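Local atomic coordinates of eukaryotic translation initiation factor 2A (Schizosaccharomyces pombe, PDB entry 3WJ9), a protein that probably directs methionyl-tRNAi to 40S ribosomal subunits in a codon-dependent manner during early translation of a small number of specific mRNAs. Residues 220-223 with 228-231. Sequence-based numbering, arbitrary orientation.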
ATOM      1  N   PHE A 220      -1.173   8.329  -8.789  1.00 55.27           N
ATOM      2  CA  PHE A 220       0.255   8.601  -8.654  1.00 49.50           C
ATOM      3  C   PHE A 220       1.032   7.362  -8.231  1.00 56.56           C
ATOM      4  O   PHE A 220       0.528   6.531  -7.476  1.00 52.57           O
ATOM      5  CB  PHE A 220       0.492   9.728  -7.648  1.00 65.90           C
ATOM      6  CG  PHE A 220       0.310  11.102  -8.223  1.00 67.92           C
ATOM      7  CD1 PHE A 220       1.151  11.566  -9.218  1.00 62.68           C
ATOM      8  CD2 PHE A 220      -0.697  11.932  -7.765  1.00 54.68           C
ATOM      9  CE1 PHE A 220       0.991  12.827  -9.749  1.00 63.29           C
ATOM     10  CE2 PHE A 220      -0.863  13.197  -8.292  1.00 54.60           C
ATOM     11  CZ  PHE A 220      -0.018  13.646  -9.285  1.00 61.38           C
ATOM     12  N   LYS A 221       2.266   7.248  -8.711  1.00 43.06           N
ATOM     13  CA  LYS A 221       3.106   6.103  -8.377  1.00 40.98           C
ATOM     14  C   LYS A 221       4.587   6.467  -8.320  1.00 52.15           C
ATOM     15  O   LYS A 221       5.331   6.212  -9.266  1.00 54.53           O
ATOM     16  CB  LYS A 221       2.889   4.973  -9.385  1.00 49.33           C
ATOM     17  CG  LYS A 221       2.632   3.616  -8.755  1.00 51.76           C
ATOM     18  CD  LYS A 221       1.177   3.206  -8.910  1.00 46.94           C
ATOM     19  CE  LYS A 221       0.885   1.909  -8.181  1.00 45.75           C
ATOM     20  NZ  LYS A 221      -0.520   1.466  -8.386  1.00 46.27           N
ATOM     21  N   TRP A 222       5.007   7.062  -7.206  1.00 46.48           N
ATOM     22  CA  TRP A 222       6.422   7.335  -6.972  1.00 36.78           C
ATOM     23  C   TRP A 222       7.195   6.023  -6.839  1.00 43.15           C
ATOM     24  O   TRP A 222       6.605   4.973  -6.576  1.00 54.66           O
ATOM     25  CB  TRP A 222       6.618   8.188  -5.711  1.00 51.97           C
ATOM     26  CG  TRP A 222       6.395   9.664  -5.893  1.00 58.33           C
ATOM     27  CD1 TRP A 222       5.253  10.363  -5.621  1.00 61.03           C
ATOM     28  CD2 TRP A 222       7.345  10.625  -6.370  1.00 57.62           C
ATOM     29  NE1 TRP A 222       5.432  11.695  -5.905  1.00 56.12           N
ATOM     30  CE2 TRP A 222       6.709  11.883  -6.368  1.00 62.03           C
ATOM     31  CE3 TRP A 222       8.672  10.546  -6.800  1.00 56.14           C
ATOM     32  CZ2 TRP A 222       7.350  13.047  -6.781  1.00 63.15           C
ATOM     33  CZ3 TRP A 222       9.305  11.702  -7.216  1.00 56.45           C
ATOM     34  CH2 TRP A 222       8.647  12.935  -7.199  1.00 65.10           C
ATOM     35  N   ASN A 223       8.510   6.079  -7.028  1.00 39.44           N
ATOM     36  CA  ASN A 223       9.359   4.923  -6.762  1.00 54.12           C
ATOM     37  C   ASN A 223      10.118   5.117  -5.453  1.00 53.47           C
ATOM     38  O   ASN A 223      10.127   6.219  -4.903  1.00 52.39           O
ATOM     39  CB  ASN A 223      10.327   4.671  -7.924  1.00 52.21           C
ATOM     40  CG  ASN A 223      11.062   5.923  -8.366  1.00 57.91           C
ATOM     41  OD1 ASN A 223      10.501   7.016  -8.378  1.00 59.18           O
ATOM     42  ND2 ASN A 223      12.330   5.766  -8.733  1.00 61.67           N
ATOM     43  N   SER A 228      11.431   9.786  -9.749  1.00 58.44           N
ATOM     44  CA  SER A 228      10.534   9.602 -10.885  1.00 53.99           C
ATOM     45  C   SER A 228       9.095   9.374 -10.432  1.00 49.85           C
ATOM     46  O   SER A 228       8.857   8.969  -9.298  1.00 55.73           O
ATOM     47  CB  SER A 228      11.013   8.433 -11.741  1.00 62.99           C
ATOM     48  OG  SER A 228      12.317   8.674 -12.240  1.00 66.36           O
ATOM     49  N   LEU A 229       8.132   9.623 -11.315  1.00 45.04           N
ATOM     50  CA  LEU A 229       6.730   9.546 -10.911  1.00 42.62           C
ATOM     51  C   LEU A 229       5.762   9.209 -12.045  1.00 52.67           C
ATOM     52  O   LEU A 229       5.577   9.998 -12.975  1.00 70.78           O
ATOM     53  CB  LEU A 229       6.310  10.867 -10.269  1.00 48.42           C
ATOM     54  CG  LEU A 229       4.815  11.036 -10.009  1.00 52.27           C
ATOM     55  CD1 LEU A 229       4.328  10.057  -8.952  1.00 54.21           C
ATOM     56  CD2 LEU A 229       4.531  12.464  -9.606  1.00 59.61           C
ATOM     57  N   LEU A 230       5.129   8.044 -11.939  1.00 51.36           N
ATOM     58  CA  LEU A 230       4.116   7.617 -12.899  1.00 44.64           C
ATOM     59  C   LEU A 230       2.767   8.276 -12.623  1.00 43.74           C
ATOM     60  O   LEU A 230       2.360   8.424 -11.469  1.00 54.99           O
ATOM     61  CB  LEU A 230       3.960   6.097 -12.868  1.00 56.70           C
ATOM     62  CG  LEU A 230       5.136   5.259 -13.364  1.00 41.20           C
ATOM     63  CD1 LEU A 230       4.862   3.783 -13.151  1.00 44.54           C
ATOM     64  CD2 LEU A 230       5.413   5.539 -14.829  1.00 52.91           C
ATOM     65  N   VAL A 231       2.077   8.664 -13.691  1.00 42.89           N
ATOM     66  CA  VAL A 231       0.773   9.314 -13.587  1.00 48.76           C
ATOM     67  C   VAL A 231      -0.247   8.598 -14.474  1.00 55.23           C
ATOM     68  O   VAL A 231       0.039   8.284 -15.626  1.00 50.96           O
ATOM     69  CB  VAL A 231       0.851  10.803 -13.986  1.00 56.71           C
ATOM     70  CG1 VAL A 231      -0.481  11.490 -13.741  1.00 55.80           C
ATOM     71  CG2 VAL A 231       1.962  11.509 -13.215  1.00 38.67           C
TER
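Leu229 inserts its isobutyl end between the Trp222 and Phe220 rings, and both of its methyls touch both rings. CD1 stands over one face of the indole, 3.6 Å from the centroid of the five-membered ring and 15° off its normal, a CH-pi contact by its geometry. CD2 lies against CD1 and CE1 of Phe220, 3.5 Å from CD1, in an oblique approach. With CG anti to the backbone N (chi1 170°), the Leu229 branch is carried towards the rings, and chi2 then sets CD1 over the indole. Val231 CG2 extends the apolar row, 3.8 Å from Phe220 CE1. Replacing Trp222 by an alanine would probably cost Leu229 CD1 its aromatic platform and open a gap beside the isobutyl group.

The backbones are antiparallel, with strand directions 159° apart. Lys221 and Leu230 form a hydrogen-bonded pair: Lys221 N to Leu230 O is 3.0 Å, and the return bond from Leu230 N to Lys221 O is 3.2 Å; Lys221 O also accepts a hydrogen bond from Trp276 NE1. On the face opposite the rings, Lys221 CB touches Leu230 CB at 3.8 Å. Nearer the turn, Asn223 OD1 accepts the Ser228 N-H at 3.2 Å, a somewhat bent bond in the plane of the side-chain carbonyl and on a lone pair, spanning the two ends of the hairpin turn.

Both strands belong to one blade of the beta-propeller, with 220-222 at its edge and 228-233 paired on its far flank with strand 242-247. The ring-bearing face packs against Ala182 of strand 180-185, whereas Leu230 meets Val274 and Trp276 of strand 271-276, placing the hairpin between neighbouring blades.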